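Local coordinates for protein 3,5-epimerase/4-reductase (Arabidopsis thaliana, PDB 4QQR) that converts dTDP-4-keto-6-deoxy-glucose, or its UDP counterpart, to the L-rhamnose nucleotide by epimerising C3' and C5' and then reducing the 4-keto group with NADPH, at residues 230-234 with 245-249; 235-240 with 291-295; 218-224 with 267-273. One frame throughout, in Å; residues are numbered along the deposited sequence.

Contact 1 (230-234 with 245-249); sequences NEILE and TWKNF
Residues 230-234 form alpha-helix inside helix 229-239, with Glu234 N bonded to Asn230 O at 2.9 Å; residues 245-249 run extended beside it, phi between about -95° and -165° and psi between 138° and 180°. The backbones stay apart, CA to CA 8.1 Å for Leu233 and Trp246 and 8.9 Å for Asn230 and Asn248, and the indole of Trp246 (chi1 75°, p; chi2 93°) fills the gap. Leu233 covers one face of it: its CB sits 3.5 Å from the six-membered-ring centroid, 4° off the normal, a CH-pi contact, and its CD2 is 3.6 Å from Trp246 CD1. At the indole edge Trp246 NE1 donates to Asn230 OD1 (2.8 Å), satisfying its one polar atom. Asn230 (chi1 m) also meets Asn248 amide to amide, giving and accepting, through two weak bonds, Asn248 ND2 to Asn230 OD1 at 3.3 Å and Asn230 ND2 to Asn248 OD1 at 3.4 Å. Glu234 CG rests 3.7 Å from Trp246 CH2. Val190 of strand 189-190, parallel partner of strand 247-248, touches Asn230, Leu233 and Trp246. This is a surface contact: helix 229-239 packs on a short, weakly bonded two-stranded parallel sheet, away from the Rossmann sheet.

Contact 2 (235-240 with 291-295); sequences MYRDYI and FEPNK
Residues 235-239 are helical, as is Phe291, and Asn294 N bonds back to Phe291 O at 3.0 Å. The closest backbone approach is Tyr239 to Lys295, CA to CA 5.5 Å. Phe291 (chi1 m, chi2 -66°) reaches across to the helix, where Met235 CB lies over its face, 3.8 Å from the ring centroid and 21° off the normal. Met235 (chi1 m, chi2 and chi3 t) is extended, which leaves SD 4.7 Å from the same centroid in an oblique Met-aromatic contact. The contact is reciprocal: Phe291 CB sits over the Tyr239 ring (chi1 m, chi2 87°), 3.9 Å from its centroid and 20° off the normal, while the two rings are oblique, centroids 5.7 Å apart. Met235 and Tyr239 are i and i+4, so they share one helix face, and Ile287 of helix 282-291 touches both: the C-terminal part of helix 229-239 meets the end of helix 282-291 and the last modelled residues, Phe291 filling the join. Ile240 CG2 borders the Phe291 ring edge, 4.3 Å from CD1. Tyrosine suits a partly exposed place, since its ring packs on Phe291 while its hydroxyl binds a water, which lies 2.7 Å from Tyr239 OH and donates to Glu292 OE2, also at 2.7 Å. Lys295 bends (chi2 and chi3 m) to put CD 3.3 Å from Tyr239 O. Asn294 ND2 bonds to Ser172 O.

Contact 3 (218-224 with 267-273); sequences IYNFTNP and LDATKLK
Leu272, on the first turn of helix 270-275, forms the apolar centre against the end of strand 217-220: its CD2 is 4.0 Å from Tyr219 CD2, its CD1 3.9 Å from Phe221 CD1, and its CG 3.7 Å from Asn220 O. A branched aliphatic side chain fits between the two rings, and Tyr219 and Leu272 are close in the backbone too, CA to CA 6.5 Å. In the loop after the strand, Pro224 CG meets Ala269 CB at 3.7 Å; alanine's lone methyl lets the backbones come within 5.3 Å, CA to CA. Leu267 approaches from the extended segment before the helix, CB 3.6 Å from Thr222 OG1 and CG 3.6 Å from Asn220 OD1. Lys271, all four chi angles t, stretches across the Tyr219 ring (chi1 m, chi2 78°), with CE 3.9 Å and NZ 4.7 Å from the centroid, 18° and 8° off the normal. It makes both a CH-pi and a cation-pi contact, and NZ donates to Ile218 O at 3.0 Å. Asn220 ND2 donates to Asp268 O (2.8 Å, 170°) and also to Phe131 O, while its OD1 accepts from Arg165. At the outer edge Asp268 OD2 takes Thr270 N (2.9 Å) in an Asx turn, and Thr270 OG1 (2.5 Å). Ala269 sits at the N-cap position; having no polar side chain, it leaves the Thr270 N bond to Asp268, one residue earlier. Strand 217-220, outermost in the six-stranded parallel Rossmann sheet, pairs with strand 161-166; towards helix 270-275 the chemistry implies that side-chain-to-backbone bonds, Lys271 to Ile218 and Asn220 to Asp268, take the place of a further strand.

Contacts 1 and 2 share helix 229-239 and lie 14 Å apart, centre to centre; they touch where Ile232 O comes 4.0 Å from Phe291 CZ and Trp246 CH2 comes 4.1 Å from Arg237 NH1. The helix thus packs on the extended segment 245-249 early in its course and on the chain's modelled end later. Contact 3 lies 26 Å from each, centre to centre, near the probable NADPH site: the Phe221 side chain is about 5 Å from that of Tyr111, which by similarity binds NADPH, and that of Asp268 about 7 Å from a bound zinc ion. Along the chain, contact 1 is nested within the loop closed by contact 3, whereas contact 2 crosses both.

Contact 1 (230-234 with 245-249)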
loop_
_atom_site.group_PDB
_atom_site.type_symbol
_atom_site.label_atom_id
_atom_site.label_comp_id
_atom_site.label_asym_id
_atom_site.label_seq_id
_atom_site.Cartn_x
_atom_site.Cartn_y
_atom_site.Cartn_z
ATOM N N ASN A 230 -13.151 -19.891 25.568
ATOM C CA ASN A 230 -13.629 -20.823 26.579
ATOM C C ASN A 230 -14.031 -22.168 26.010
ATOM O O ASN A 230 -13.667 -23.212 26.562
ATOM C CB ASN A 230 -14.784 -20.221 27.377
ATOM C CG ASN A 230 -14.311 -19.257 28.462
ATOM O OD1 ASN A 230 -13.146 -19.235 28.830
ATOM N ND2 ASN A 230 -15.228 -18.473 28.989
ATOM N N GLU A 231 -14.774 -22.152 24.902
ATOM C CA GLU A 231 -15.239 -23.394 24.297
ATOM C C GLU A 231 -14.033 -24.228 23.945
ATOM O O GLU A 231 -14.084 -25.460 23.988
ATOM C CB GLU A 231 -16.111 -23.132 23.067
ATOM C CG GLU A 231 -17.395 -22.389 23.407
ATOM C CD GLU A 231 -18.213 -21.963 22.194
ATOM O OE1 GLU A 231 -19.384 -22.401 22.098
ATOM O OE2 GLU A 231 -17.709 -21.167 21.359
ATOM N N ILE A 232 -12.934 -23.537 23.642
ATOM C CA ILE A 232 -11.681 -24.178 23.290
ATOM C C ILE A 232 -10.982 -24.758 24.513
ATOM O O ILE A 232 -10.629 -25.937 24.529
ATOM C CB ILE A 232 -10.753 -23.191 22.571
ATOM C CG1 ILE A 232 -11.273 -22.929 21.150
ATOM C CG2 ILE A 232 -9.313 -23.717 22.543
ATOM C CD1 ILE A 232 -10.483 -21.861 20.380
ATOM N N LEU A 233 -10.793 -23.923 25.534
ATOM C CA LEU A 233 -10.152 -24.352 26.780
ATOM C C LEU A 233 -10.864 -25.552 27.403
ATOM O O LEU A 233 -10.216 -26.445 27.954
ATOM C CB LEU A 233 -10.050 -23.189 27.787
ATOM C CG LEU A 233 -8.760 -22.344 27.901
ATOM C CD1 LEU A 233 -7.833 -22.510 26.710
ATOM C CD2 LEU A 233 -9.048 -20.862 28.124
ATOM N N GLU A 234 -12.196 -25.572 27.310
ATOM C CA GLU A 234 -12.977 -26.696 27.824
ATOM C C GLU A 234 -12.589 -27.966 27.080
ATOM O O GLU A 234 -12.403 -29.015 27.689
ATOM C CB GLU A 234 -14.484 -26.451 27.676
ATOM C CG GLU A 234 -15.057 -25.377 28.571
ATOM C CD GLU A 234 -16.263 -24.712 27.949
ATOM O OE1 GLU A 234 -16.734 -23.693 28.498
ATOM O OE2 GLU A 234 -16.741 -25.197 26.894
ATOM N N THR A 245 -6.914 -25.427 34.390
ATOM C CA THR A 245 -7.652 -24.326 35.015
ATOM C C THR A 245 -7.452 -23.018 34.266
ATOM O O THR A 245 -6.432 -22.835 33.615
ATOM C CB THR A 245 -7.175 -24.103 36.475
ATOM O OG1 THR A 245 -7.847 -22.970 37.041
ATOM C CG2 THR A 245 -5.658 -23.860 36.522
ATOM N N TRP A 246 -8.418 -22.107 34.374
ATOM C CA TRP A 246 -8.297 -20.781 33.775
ATOM C C TRP A 246 -9.335 -19.810 34.340
ATOM O O TRP A 246 -10.430 -20.220 34.721
ATOM C CB TRP A 246 -8.381 -20.852 32.232
ATOM C CG TRP A 246 -9.765 -21.072 31.665
ATOM C CD1 TRP A 246 -10.648 -20.108 31.269
ATOM C CD2 TRP A 246 -10.413 -22.329 31.426
ATOM N NE1 TRP A 246 -11.804 -20.687 30.809
ATOM C CE2 TRP A 246 -11.684 -22.048 30.889
ATOM C CE3 TRP A 246 -10.044 -23.661 31.615
ATOM C CZ2 TRP A 246 -12.587 -23.050 30.543
ATOM C CZ3 TRP A 246 -10.942 -24.658 31.269
ATOM C CH2 TRP A 246 -12.197 -24.349 30.744
ATOM N N LYS A 247 -8.983 -18.524 34.404
ATOM C CA LYS A 247 -9.940 -17.483 34.792
ATOM C C LYS A 247 -10.184 -16.514 33.638
ATOM O O LYS A 247 -9.471 -16.547 32.641
ATOM C CB LYS A 247 -9.466 -16.727 36.041
ATOM C CG LYS A 247 -9.444 -17.576 37.324
ATOM C CD LYS A 247 -8.615 -16.929 38.429
ATOM C CE LYS A 247 -7.177 -16.696 37.973
ATOM N NZ LYS A 247 -6.610 -17.877 37.250
ATOM N N ASN A 248 -11.198 -15.664 33.774
ATOM C CA ASN A 248 -11.530 -14.705 32.731
ATOM C C ASN A 248 -11.328 -13.255 33.161
ATOM O O ASN A 248 -10.962 -12.982 34.296
ATOM C CB ASN A 248 -12.979 -14.896 32.269
ATOM C CG ASN A 248 -13.212 -16.238 31.593
ATOM O OD1 ASN A 248 -14.251 -16.875 31.794
ATOM N ND2 ASN A 248 -12.243 -16.677 30.787
ATOM N N PHE A 249 -11.588 -12.333 32.240
ATOM C CA PHE A 249 -11.563 -10.902 32.529
ATOM C C PHE A 249 -12.975 -10.400 32.832
ATOM O O PHE A 249 -13.924 -10.763 32.139
ATOM C CB PHE A 249 -10.993 -10.129 31.334
ATOM C CG PHE A 249 -9.519 -10.320 31.131
ATOM C CD1 PHE A 249 -8.604 -9.581 31.864
ATOM C CD2 PHE A 249 -9.044 -11.228 30.205
ATOM C CE1 PHE A 249 -7.241 -9.755 31.677
ATOM C CE2 PHE A 249 -7.685 -11.405 30.015
ATOM C CZ PHE A 249 -6.784 -10.668 30.748
#

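Contact 2 (235-240 with 291-295)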
loop_
_atom_site.group_PDB
_atom_site.type_symbol
_atom_site.label_atom_id
_atom_site.label_comp_id
_atom_site.label_asym_id
_atom_site.label_seq_id
_atom_site.Cartn_x
_atom_site.Cartn_y
_atom_site.Cartn_z
ATOM N N MET A 235 -12.454 -27.863 25.763
ATOM C CA MET A 235 -11.986 -28.988 24.960
ATOM C C MET A 235 -10.546 -29.371 25.276
ATOM O O MET A 235 -10.182 -30.543 25.229
ATOM C CB MET A 235 -12.122 -28.689 23.470
ATOM C CG MET A 235 -13.544 -28.437 23.037
ATOM S SD MET A 235 -13.628 -28.239 21.254
ATOM C CE MET A 235 -15.356 -27.836 21.058
ATOM N N TYR A 236 -9.721 -28.386 25.592
ATOM C CA TYR A 236 -8.362 -28.674 26.020
ATOM C C TYR A 236 -8.405 -29.547 27.266
ATOM O O TYR A 236 -7.718 -30.570 27.357
ATOM C CB TYR A 236 -7.614 -27.373 26.330
ATOM C CG TYR A 236 -6.142 -27.590 26.572
ATOM C CD1 TYR A 236 -5.277 -27.825 25.509
ATOM C CD2 TYR A 236 -5.616 -27.579 27.862
ATOM C CE1 TYR A 236 -3.936 -28.027 25.714
ATOM C CE2 TYR A 236 -4.262 -27.790 28.080
ATOM C CZ TYR A 236 -3.429 -28.008 26.999
ATOM O OH TYR A 236 -2.082 -28.226 27.194
ATOM N N ARG A 237 -9.245 -29.123 28.209
ATOM C CA ARG A 237 -9.393 -29.759 29.509
ATOM C C ARG A 237 -9.863 -31.196 29.407
ATOM O O ARG A 237 -9.289 -32.073 30.042
ATOM C CB ARG A 237 -10.352 -28.953 30.389
ATOM C CG ARG A 237 -10.626 -29.582 31.745
ATOM C CD ARG A 237 -11.957 -29.086 32.307
ATOM N NE ARG A 237 -13.037 -29.267 31.339
ATOM C CZ ARG A 237 -14.133 -28.513 31.286
ATOM N NH1 ARG A 237 -14.299 -27.518 32.148
ATOM N NH2 ARG A 237 -15.064 -28.753 30.365
ATOM N N ASP A 238 -10.899 -31.453 28.617
ATOM C CA ASP A 238 -11.480 -32.796 28.616
ATOM C C ASP A 238 -10.693 -33.733 27.734
ATOM O O ASP A 238 -10.808 -34.957 27.847
ATOM C CB ASP A 238 -12.949 -32.800 28.169
ATOM C CG ASP A 238 -13.813 -31.843 28.958
ATOM O OD1 ASP A 238 -13.500 -31.577 30.139
ATOM O OD2 ASP A 238 -14.799 -31.351 28.370
ATOM N N TYR A 239 -9.898 -33.165 26.842
ATOM C CA TYR A 239 -9.142 -34.012 25.936
ATOM C C TYR A 239 -7.696 -34.202 26.367
ATOM O O TYR A 239 -7.181 -35.321 26.329
ATOM C CB TYR A 239 -9.227 -33.513 24.493
ATOM C CG TYR A 239 -10.543 -33.834 23.812
ATOM C CD1 TYR A 239 -11.628 -32.976 23.923
ATOM C CD2 TYR A 239 -10.697 -34.992 23.057
ATOM C CE1 TYR A 239 -12.831 -33.262 23.299
ATOM C CE2 TYR A 239 -11.897 -35.283 22.426
ATOM C CZ TYR A 239 -12.961 -34.413 22.554
ATOM O OH TYR A 239 -14.160 -34.681 21.940
ATOM N N ILE A 240 -7.033 -33.133 26.786
ATOM C CA ILE A 240 -5.612 -33.275 27.046
ATOM C C ILE A 240 -5.237 -33.198 28.537
ATOM O O ILE A 240 -4.457 -34.015 29.025
ATOM C CB ILE A 240 -4.735 -32.353 26.115
ATOM C CG1 ILE A 240 -4.152 -31.169 26.882
ATOM C CG2 ILE A 240 -5.506 -31.920 24.858
ATOM C CD1 ILE A 240 -2.706 -31.384 27.381
ATOM N N PHE A 291 -8.036 -32.333 18.657
ATOM C CA PHE A 291 -8.186 -32.920 19.989
ATOM C C PHE A 291 -8.221 -34.463 20.068
ATOM O O PHE A 291 -7.536 -35.050 20.907
ATOM C CB PHE A 291 -9.391 -32.304 20.695
ATOM C CG PHE A 291 -9.223 -30.839 21.010
ATOM C CD1 PHE A 291 -8.268 -30.421 21.925
ATOM C CD2 PHE A 291 -10.025 -29.882 20.402
ATOM C CE1 PHE A 291 -8.114 -29.073 22.222
ATOM C CE2 PHE A 291 -9.873 -28.532 20.703
ATOM C CZ PHE A 291 -8.912 -28.131 21.609
ATOM N N GLU A 292 -9.014 -35.116 19.219
ATOM C CA GLU A 292 -9.071 -36.586 19.216
ATOM C C GLU A 292 -7.740 -37.310 18.926
ATOM O O GLU A 292 -7.439 -38.311 19.576
ATOM C CB GLU A 292 -10.177 -37.119 18.298
ATOM C CG GLU A 292 -11.539 -37.163 18.951
ATOM C CD GLU A 292 -12.615 -37.667 18.004
ATOM O OE1 GLU A 292 -12.270 -37.948 16.835
ATOM O OE2 GLU A 292 -13.799 -37.775 18.419
ATOM N N PRO A 293 -6.939 -36.820 17.956
ATOM C CA PRO A 293 -5.651 -37.508 17.782
ATOM C C PRO A 293 -4.581 -36.977 18.744
ATOM O O PRO A 293 -3.385 -37.081 18.480
ATOM C CB PRO A 293 -5.275 -37.193 16.331
ATOM C CG PRO A 293 -5.898 -35.850 16.075
ATOM C CD PRO A 293 -7.165 -35.799 16.914
ATOM N N ASN A 294 -5.024 -36.406 19.856
ATOM C CA ASN A 294 -4.117 -35.980 20.904
ATOM C C ASN A 294 -4.560 -36.425 22.312
ATOM O O ASN A 294 -4.067 -35.896 23.309
ATOM C CB ASN A 294 -3.919 -34.462 20.840
ATOM C CG ASN A 294 -2.731 -34.066 19.984
ATOM O OD1 ASN A 294 -2.072 -34.915 19.387
ATOM N ND2 ASN A 294 -2.450 -32.773 19.921
ATOM N N LYS A 295 -5.476 -37.390 22.398
ATOM C CA LYS A 295 -5.973 -37.855 23.694
ATOM C C LYS A 295 -4.865 -38.458 24.572
ATOM O O LYS A 295 -4.802 -38.222 25.787
ATOM C CB LYS A 295 -7.101 -38.870 23.497
ATOM C CG LYS A 295 -8.507 -38.330 23.766
ATOM C CD LYS A 295 -8.743 -37.978 25.245
ATOM C CE LYS A 295 -8.965 -39.223 26.128
ATOM N NZ LYS A 295 -9.130 -38.897 27.591
HETATM O O HOH W 1 -14.842 -36.999 20.820
#

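Contact 3 (218-224 with 267-273)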
loop_
_atom_site.group_PDB
_atom_site.type_symbol
_atom_site.label_atom_id
_atom_site.label_comp_id
_atom_site.label_asym_id
_atom_site.label_seq_id
_atom_site.Cartn_x
_atom_site.Cartn_y
_atom_site.Cartn_z
ATOM N N ILE A 218 -10.355 -13.230 -3.713
ATOM C CA ILE A 218 -10.254 -13.343 -2.270
ATOM C C ILE A 218 -11.086 -14.522 -1.747
ATOM O O ILE A 218 -12.208 -14.728 -2.195
ATOM C CB ILE A 218 -10.698 -12.022 -1.593
ATOM C CG1 ILE A 218 -9.700 -10.906 -1.919
ATOM C CG2 ILE A 218 -10.823 -12.192 -0.083
ATOM C CD1 ILE A 218 -10.188 -9.491 -1.567
ATOM N N TYR A 219 -10.530 -15.308 -0.829
ATOM C CA TYR A 219 -11.333 -16.276 -0.088
ATOM C C TYR A 219 -11.118 -16.099 1.404
ATOM O O TYR A 219 -9.976 -16.107 1.878
ATOM C CB TYR A 219 -10.989 -17.721 -0.454
ATOM C CG TYR A 219 -11.408 -18.151 -1.832
ATOM C CD1 TYR A 219 -10.672 -17.764 -2.947
ATOM C CD2 TYR A 219 -12.525 -18.958 -2.028
ATOM C CE1 TYR A 219 -11.035 -18.158 -4.228
ATOM C CE2 TYR A 219 -12.902 -19.357 -3.310
ATOM C CZ TYR A 219 -12.144 -18.949 -4.408
ATOM O OH TYR A 219 -12.467 -19.317 -5.696
ATOM N N ASN A 220 -12.218 -15.916 2.130
ATOM C CA ASN A 220 -12.240 -16.105 3.569
ATOM C C ASN A 220 -11.782 -17.540 3.793
ATOM O O ASN A 220 -12.287 -18.460 3.151
ATOM C CB ASN A 220 -13.659 -15.887 4.130
ATOM C CG ASN A 220 -14.045 -14.402 4.256
ATOM O OD1 ASN A 220 -13.195 -13.503 4.275
ATOM N ND2 ASN A 220 -15.338 -14.154 4.367
ATOM N N PHE A 221 -10.805 -17.730 4.675
ATOM C CA PHE A 221 -10.106 -19.017 4.776
ATOM C C PHE A 221 -10.045 -19.497 6.231
ATOM O O PHE A 221 -8.999 -19.895 6.740
ATOM C CB PHE A 221 -8.693 -18.922 4.148
ATOM C CG PHE A 221 -8.187 -20.227 3.586
ATOM C CD1 PHE A 221 -8.857 -20.853 2.553
ATOM C CD2 PHE A 221 -7.055 -20.830 4.095
ATOM C CE1 PHE A 221 -8.414 -22.047 2.038
ATOM C CE2 PHE A 221 -6.611 -22.031 3.577
ATOM C CZ PHE A 221 -7.298 -22.632 2.545
ATOM N N THR A 222 -11.193 -19.436 6.894
ATOM C CA THR A 222 -11.348 -19.930 8.243
ATOM C C THR A 222 -12.434 -20.967 8.111
ATOM O O THR A 222 -13.147 -20.973 7.117
ATOM C CB THR A 222 -11.791 -18.819 9.189
ATOM O OG1 THR A 222 -12.801 -18.022 8.557
ATOM C CG2 THR A 222 -10.631 -17.923 9.507
ATOM N N ASN A 223 -12.530 -21.866 9.084
ATOM C CA ASN A 223 -13.588 -22.867 9.095
ATOM C C ASN A 223 -14.908 -22.182 9.345
ATOM O O ASN A 223 -14.942 -21.132 9.986
ATOM C CB ASN A 223 -13.341 -23.908 10.185
ATOM C CG ASN A 223 -12.144 -24.762 9.897
ATOM O OD1 ASN A 223 -11.013 -24.322 10.066
ATOM N ND2 ASN A 223 -12.377 -25.991 9.456
ATOM N N PRO A 224 -15.997 -22.749 8.809
ATOM C CA PRO A 224 -17.340 -22.213 9.070
ATOM C C PRO A 224 -17.646 -22.152 10.566
ATOM O O PRO A 224 -17.173 -23.002 11.310
ATOM C CB PRO A 224 -18.253 -23.210 8.357
ATOM C CG PRO A 224 -17.429 -23.723 7.222
ATOM C CD PRO A 224 -15.997 -23.741 7.715
ATOM N N LEU A 267 -16.109 -14.554 9.895
ATOM C CA LEU A 267 -15.881 -14.462 8.452
ATOM C C LEU A 267 -16.839 -15.409 7.763
ATOM O O LEU A 267 -16.875 -16.594 8.100
ATOM C CB LEU A 267 -14.443 -14.863 8.106
ATOM C CG LEU A 267 -13.392 -13.777 7.868
ATOM C CD1 LEU A 267 -13.730 -12.503 8.596
ATOM C CD2 LEU A 267 -12.015 -14.255 8.277
ATOM N N ASP A 268 -17.612 -14.887 6.807
ATOM C CA ASP A 268 -18.562 -15.695 6.042
ATOM C C ASP A 268 -17.840 -16.778 5.235
ATOM O O ASP A 268 -16.981 -16.478 4.414
ATOM C CB ASP A 268 -19.372 -14.800 5.104
ATOM C CG ASP A 268 -20.663 -15.461 4.619
ATOM O OD1 ASP A 268 -21.695 -14.751 4.536
ATOM O OD2 ASP A 268 -20.655 -16.677 4.322
ATOM N N ALA A 269 -18.202 -18.038 5.457
ATOM C CA ALA A 269 -17.513 -19.149 4.799
ATOM C C ALA A 269 -18.242 -19.694 3.568
ATOM O O ALA A 269 -17.817 -20.695 2.987
ATOM C CB ALA A 269 -17.222 -20.279 5.799
ATOM N N THR A 270 -19.323 -19.033 3.169
ATOM C CA THR A 270 -20.128 -19.463 2.028
ATOM C C THR A 270 -19.306 -19.768 0.778
ATOM O O THR A 270 -19.420 -20.854 0.194
ATOM C CB THR A 270 -21.197 -18.415 1.698
ATOM O OG1 THR A 270 -22.023 -18.222 2.850
ATOM C CG2 THR A 270 -22.047 -18.854 0.527
ATOM N N LYS A 271 -18.461 -18.824 0.387
ATOM C CA LYS A 271 -17.667 -18.985 -0.820
ATOM C C LYS A 271 -16.703 -20.168 -0.766
ATOM O O LYS A 271 -16.593 -20.899 -1.738
ATOM C CB LYS A 271 -16.931 -17.688 -1.162
ATOM C CG LYS A 271 -16.162 -17.693 -2.482
ATOM C CD LYS A 271 -15.484 -16.351 -2.658
ATOM C CE LYS A 271 -14.751 -16.222 -3.973
ATOM N NZ LYS A 271 -14.412 -14.776 -4.206
ATOM N N LEU A 272 -16.022 -20.377 0.358
ATOM C CA LEU A 272 -15.131 -21.543 0.497
ATOM C C LEU A 272 -15.908 -22.861 0.552
ATOM O O LEU A 272 -15.472 -23.860 -0.029
ATOM C CB LEU A 272 -14.234 -21.432 1.739
ATOM C CG LEU A 272 -12.756 -21.800 1.575
ATOM C CD1 LEU A 272 -12.289 -22.782 2.628
ATOM C CD2 LEU A 272 -12.441 -22.323 0.162
ATOM N N LYS A 273 -17.054 -22.858 1.240
ATOM C CA LYS A 273 -17.876 -24.069 1.388
ATOM C C LYS A 273 -18.504 -24.511 0.073
ATOM O O LYS A 273 -18.609 -25.708 -0.212
ATOM C CB LYS A 273 -18.987 -23.856 2.416
ATOM C CG LYS A 273 -19.794 -25.116 2.724
ATOM C CD LYS A 273 -19.374 -25.694 4.070
ATOM C CE LYS A 273 -20.171 -26.927 4.432
ATOM N NZ LYS A 273 -19.580 -28.131 3.847
#